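Local coordinates for switch-activating protein 1 (Schizosaccharomyces pombe, PDB 5JDK) that binds specific DNA sequences needed for mating-type switching and for blocking replication forks in ribosomal DNA, this chain being its N-terminal, DNA-binding part, at residues I38-H49 with E111-R122. Numbering follows the deposited sequence.
Sequences IKLMRLVVRHKH and ELDQLCDEWKAR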
loop_
_atom_site.group_PDB
_atom_site.type_symbol
_atom_site.label_atom_id
_atom_site.label_comp_id
_atom_site.label_asym_id
_atom_site.label_seq_id
_atom_site.Cartn_x
_atom_site.Cartn_y
_atom_site.Cartn_z
ATOM N N ILE A 38 -3.674 1.962 8.282
ATOM C CA ILE A 38 -2.407 2.631 8.529
ATOM C C ILE A 38 -1.337 1.637 8.976
ATOM O O ILE A 38 -0.204 1.679 8.494
ATOM C CB ILE A 38 -2.602 3.791 9.521
ATOM C CG1 ILE A 38 -3.381 4.912 8.844
ATOM C CG2 ILE A 38 -1.260 4.303 10.054
ATOM C CD1 ILE A 38 -3.901 5.985 9.784
ATOM N N LYS A 39 -1.663 0.722 9.895
ATOM C CA LYS A 39 -0.674 -0.286 10.277
ATOM C C LYS A 39 -0.212 -1.103 9.072
ATOM O O LYS A 39 0.995 -1.374 8.906
ATOM C CB LYS A 39 -1.256 -1.199 11.350
ATOM C CG LYS A 39 -1.449 -0.509 12.692
ATOM C CD LYS A 39 -2.091 -1.440 13.707
ATOM C CE LYS A 39 -2.195 -0.781 15.072
ATOM N NZ LYS A 39 -2.906 -1.644 16.051
ATOM N N LEU A 40 -1.162 -1.510 8.225
ATOM C CA LEU A 40 -0.840 -2.299 7.045
ATOM C C LEU A 40 0.059 -1.519 6.096
ATOM O O LEU A 40 1.090 -2.036 5.633
ATOM C CB LEU A 40 -2.129 -2.729 6.355
ATOM C CG LEU A 40 -1.987 -3.500 5.047
ATOM C CD1 LEU A 40 -1.167 -4.756 5.233
ATOM C CD2 LEU A 40 -3.358 -3.848 4.510
ATOM N N MET A 41 -0.314 -0.270 5.777
ATOM C CA MET A 41 0.491 0.500 4.836
ATOM C C MET A 41 1.841 0.903 5.415
ATOM O O MET A 41 2.810 1.022 4.662
ATOM C CB MET A 41 -0.288 1.696 4.311
ATOM C CG MET A 41 -1.451 1.312 3.434
ATOM S SD MET A 41 -1.046 0.297 2.011
ATOM C CE MET A 41 -0.050 1.442 1.064
ATOM N N ARG A 42 1.939 1.097 6.731
ATOM C CA ARG A 42 3.250 1.290 7.335
ATOM C C ARG A 42 4.152 0.103 7.039
ATOM O O ARG A 42 5.330 0.277 6.713
ATOM C CB ARG A 42 3.132 1.470 8.848
ATOM C CG ARG A 42 2.623 2.832 9.295
ATOM C CD ARG A 42 2.455 2.868 10.799
ATOM N NE ARG A 42 1.896 4.123 11.268
ATOM C CZ ARG A 42 1.354 4.287 12.468
ATOM N NH1 ARG A 42 1.300 3.271 13.322
ATOM N NH2 ARG A 42 0.861 5.464 12.816
ATOM N N LEU A 43 3.620 -1.118 7.169
ATOM C CA LEU A 43 4.424 -2.305 6.868
ATOM C C LEU A 43 4.786 -2.392 5.393
ATOM O O LEU A 43 5.926 -2.714 5.042
ATOM C CB LEU A 43 3.665 -3.562 7.266
ATOM C CG LEU A 43 3.496 -3.823 8.750
ATOM C CD1 LEU A 43 2.559 -4.995 8.943
ATOM C CD2 LEU A 43 4.839 -4.083 9.406
ATOM N N VAL A 44 3.817 -2.145 4.516
ATOM C CA VAL A 44 4.082 -2.173 3.080
ATOM C C VAL A 44 5.219 -1.217 2.732
ATOM O O VAL A 44 6.179 -1.575 2.036
ATOM C CB VAL A 44 2.790 -1.827 2.319
ATOM C CG1 VAL A 44 3.058 -1.552 0.859
ATOM C CG2 VAL A 44 1.771 -2.956 2.463
ATOM N N VAL A 45 5.119 0.023 3.204
ATOM C CA VAL A 45 6.128 1.026 2.883
ATOM C C VAL A 45 7.478 0.675 3.503
ATOM O O VAL A 45 8.517 0.829 2.861
ATOM C CB VAL A 45 5.630 2.420 3.296
ATOM C CG1 VAL A 45 6.729 3.442 3.230
ATOM C CG2 VAL A 45 4.495 2.839 2.371
ATOM N N ARG A 46 7.492 0.228 4.763
ATOM C CA ARG A 46 8.757 -0.131 5.403
ATOM C C ARG A 46 9.511 -1.170 4.596
ATOM O O ARG A 46 10.746 -1.138 4.531
ATOM C CB ARG A 46 8.501 -0.665 6.816
ATOM C CG ARG A 46 9.747 -1.174 7.531
ATOM C CD ARG A 46 10.708 -0.037 7.813
ATOM N NE ARG A 46 12.008 -0.437 8.361
ATOM C CZ ARG A 46 13.084 -0.727 7.630
ATOM N NH1 ARG A 46 13.013 -0.708 6.303
ATOM N NH2 ARG A 46 14.227 -1.032 8.222
ATOM N N HIS A 47 8.787 -2.106 3.988
ATOM C CA HIS A 47 9.374 -3.205 3.238
ATOM C C HIS A 47 9.370 -2.967 1.733
ATOM O O HIS A 47 9.578 -3.913 0.972
ATOM C CB HIS A 47 8.619 -4.499 3.562
ATOM C CG HIS A 47 8.790 -4.947 4.974
ATOM N ND1 HIS A 47 8.026 -4.474 6.018
ATOM C CD2 HIS A 47 9.672 -5.817 5.518
ATOM C CE1 HIS A 47 8.431 -5.034 7.146
ATOM N NE2 HIS A 47 9.427 -5.853 6.869
ATOM N N LYS A 48 9.195 -1.724 1.288
ATOM C CA LYS A 48 8.911 -1.474 -0.123
ATOM C C LYS A 48 10.037 -1.936 -1.032
ATOM O O LYS A 48 9.780 -2.329 -2.177
ATOM C CB LYS A 48 8.612 0.010 -0.345
ATOM C CG LYS A 48 9.808 0.936 -0.197
ATOM C CD LYS A 48 9.404 2.390 -0.270
ATOM C CE LYS A 48 10.623 3.278 -0.272
ATOM N NZ LYS A 48 10.241 4.710 -0.359
ATOM N N HIS A 49 11.281 -1.884 -0.566
ATOM C CA HIS A 49 12.403 -2.285 -1.402
ATOM C C HIS A 49 12.511 -3.790 -1.535
ATOM O O HIS A 49 13.320 -4.273 -2.337
ATOM C CB HIS A 49 13.700 -1.674 -0.871
ATOM C CG HIS A 49 13.775 -0.192 -1.081
ATOM N ND1 HIS A 49 13.954 0.704 -0.050
ATOM C CD2 HIS A 49 13.661 0.549 -2.209
ATOM C CE1 HIS A 49 13.965 1.933 -0.536
ATOM N NE2 HIS A 49 13.787 1.867 -1.842
ATOM N N GLU A 111 -1.480 10.851 7.239
ATOM C CA GLU A 111 -0.508 9.759 7.290
ATOM C C GLU A 111 -0.837 8.693 6.261
ATOM O O GLU A 111 0.048 8.221 5.531
ATOM C CB GLU A 111 -0.410 9.119 8.678
ATOM C CG GLU A 111 0.664 8.024 8.637
ATOM C CD GLU A 111 0.953 7.336 9.943
ATOM O OE1 GLU A 111 0.206 7.522 10.921
ATOM O OE2 GLU A 111 1.955 6.586 9.964
ATOM N N LEU A 112 -2.103 8.275 6.187
ATOM C CA LEU A 112 -2.427 7.240 5.213
ATOM C C LEU A 112 -2.161 7.731 3.795
ATOM O O LEU A 112 -1.612 6.997 2.966
ATOM C CB LEU A 112 -3.864 6.745 5.384
ATOM C CG LEU A 112 -4.233 5.530 4.521
ATOM C CD1 LEU A 112 -3.285 4.382 4.682
ATOM C CD2 LEU A 112 -5.643 5.065 4.849
ATOM N N ASP A 113 -2.524 8.974 3.500
ATOM C CA ASP A 113 -2.258 9.509 2.173
ATOM C C ASP A 113 -0.760 9.517 1.878
ATOM O O ASP A 113 -0.348 9.230 0.745
ATOM C CB ASP A 113 -2.825 10.926 2.050
ATOM C CG ASP A 113 -4.345 10.973 1.890
ATOM O OD1 ASP A 113 -4.993 9.924 1.675
ATOM O OD2 ASP A 113 -4.878 12.101 1.955
ATOM N N GLN A 114 0.069 9.891 2.864
ATOM C CA GLN A 114 1.513 9.934 2.636
ATOM C C GLN A 114 2.069 8.543 2.374
ATOM O O GLN A 114 2.916 8.353 1.483
ATOM C CB GLN A 114 2.214 10.579 3.831
ATOM C CG GLN A 114 3.710 10.779 3.634
ATOM C CD GLN A 114 4.521 9.500 3.795
ATOM O OE1 GLN A 114 5.364 9.179 2.955
ATOM N NE2 GLN A 114 4.274 8.768 4.877
ATOM N N LEU A 115 1.606 7.555 3.135
ATOM C CA LEU A 115 2.021 6.179 2.895
ATOM C C LEU A 115 1.610 5.719 1.503
ATOM O O LEU A 115 2.392 5.068 0.799
ATOM C CB LEU A 115 1.426 5.272 3.969
ATOM C CG LEU A 115 1.988 5.486 5.368
ATOM C CD1 LEU A 115 1.088 4.838 6.403
ATOM C CD2 LEU A 115 3.396 4.919 5.474
ATOM N N CYS A 116 0.388 6.049 1.099
ATOM C CA CYS A 116 -0.072 5.692 -0.230
ATOM C C CYS A 116 0.762 6.372 -1.312
ATOM O O CYS A 116 1.089 5.754 -2.329
ATOM C CB CYS A 116 -1.547 6.047 -0.379
ATOM S SG CYS A 116 -2.651 5.025 0.621
ATOM N N ASP A 117 1.106 7.644 -1.129
ATOM C CA ASP A 117 1.958 8.324 -2.099
ATOM C C ASP A 117 3.289 7.594 -2.250
ATOM O O ASP A 117 3.786 7.395 -3.371
ATOM C CB ASP A 117 2.195 9.761 -1.632
ATOM C CG ASP A 117 3.171 10.496 -2.513
ATOM O OD1 ASP A 117 2.805 10.839 -3.652
ATOM O OD2 ASP A 117 4.318 10.712 -2.073
ATOM N N GLU A 118 3.876 7.172 -1.127
ATOM C CA GLU A 118 5.170 6.502 -1.180
ATOM C C GLU A 118 5.054 5.135 -1.854
ATOM O O GLU A 118 5.927 4.735 -2.640
ATOM C CB GLU A 118 5.732 6.408 0.237
ATOM C CG GLU A 118 7.146 5.914 0.290
ATOM C CD GLU A 118 7.846 6.130 1.620
ATOM O OE1 GLU A 118 7.328 6.872 2.462
ATOM O OE2 GLU A 118 8.933 5.554 1.788
ATOM N N TRP A 119 3.972 4.410 -1.585
ATOM C CA TRP A 119 3.772 3.116 -2.231
ATOM C C TRP A 119 3.505 3.271 -3.724
ATOM O O TRP A 119 4.073 2.529 -4.546
ATOM C CB TRP A 119 2.635 2.357 -1.544
ATOM C CG TRP A 119 2.474 0.958 -2.044
ATOM C CD1 TRP A 119 1.337 0.382 -2.517
ATOM C CD2 TRP A 119 3.498 -0.055 -2.119
ATOM N NE1 TRP A 119 1.579 -0.925 -2.870
ATOM C CE2 TRP A 119 2.898 -1.212 -2.640
ATOM C CE3 TRP A 119 4.854 -0.099 -1.784
ATOM C CZ2 TRP A 119 3.609 -2.396 -2.851
ATOM C CZ3 TRP A 119 5.556 -1.275 -1.992
ATOM C CH2 TRP A 119 4.931 -2.406 -2.512
ATOM N N LYS A 120 2.665 4.240 -4.093
ATOM C CA LYS A 120 2.434 4.553 -5.496
ATOM C C LYS A 120 3.749 4.817 -6.221
ATOM O O LYS A 120 3.957 4.352 -7.357
ATOM C CB LYS A 120 1.516 5.777 -5.553
ATOM C CG LYS A 120 1.291 6.354 -6.927
ATOM C CD LYS A 120 0.242 7.451 -6.873
ATOM C CE LYS A 120 0.074 8.147 -8.198
ATOM N NZ LYS A 120 -1.128 9.029 -8.201
ATOM N N ALA A 121 4.635 5.586 -5.586
ATOM C CA ALA A 121 5.928 5.893 -6.192
ATOM C C ALA A 121 6.773 4.639 -6.380
ATOM O O ALA A 121 7.458 4.496 -7.398
ATOM C CB ALA A 121 6.663 6.936 -5.353
ATOM N N ARG A 122 6.735 3.707 -5.421
ATOM C CA ARG A 122 7.494 2.465 -5.587
ATOM C C ARG A 122 6.945 1.624 -6.737
ATOM O O ARG A 122 7.715 1.094 -7.559
ATOM C CB ARG A 122 7.498 1.660 -4.283
ATOM C CG ARG A 122 8.166 0.293 -4.385
ATOM C CD ARG A 122 9.623 0.423 -4.751
ATOM N NE ARG A 122 10.273 -0.883 -4.686
ATOM C CZ ARG A 122 11.385 -1.209 -5.326
ATOM N NH1 ARG A 122 12.000 -0.335 -6.105
ATOM N NH2 ARG A 122 11.880 -2.428 -5.187
HETATM O O HOH W 1 8.659 5.118 -2.717
#
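L115 shows how a single knob can lock into a hole between helix segments 38-46 and 111-122, which run in roughly the same direction with their axes at 32°: its side chain sits among I38, M41, R42 and V45, with CD1 against CG of R42 and CD2 turned to CG2 of V45, 3.9 Å away. One helical turn on, V44 meets W119 by a CH-pi contact. With its CG1 anti to the backbone N (chi1 168°), V44 sets that methyl over the face of the indole, 3.4 Å from the centroid of the six-membered ring, while CB of K48 comes in at the ring's edge and CE of M41 packs on CB of W119.

Charged groups flank this apolar seam. R42 grips E111 side-on, NE to OE2 at 2.8 Å and NH2 to OE1 at 2.9 Å, the guanidinium and carboxylate planes turned 35° apart and CG2 of I38 over one face of the guanidinium, toward its rim. A glutamine in place of E111, lacking the charge, would probably keep no more than one of these two bonds and leave the guanidinium freer to turn. Farther along, NZ of K48 reaches the anti side of OE2 of E118 (2.7 Å), and a water links the same NZ to the carbonyl O of E118. R122 NE donates to K48 O from above the carbonyl plane, at 2.9 Å.

The contact thus joins helix 34-46 and the turn after it to helix 107-131 within this all-helical domain of the HTH clan; helix 56-71 packs on W119 through F59 and Y60, and helix 78-98 touches V44 through I85 and C116 through Y92.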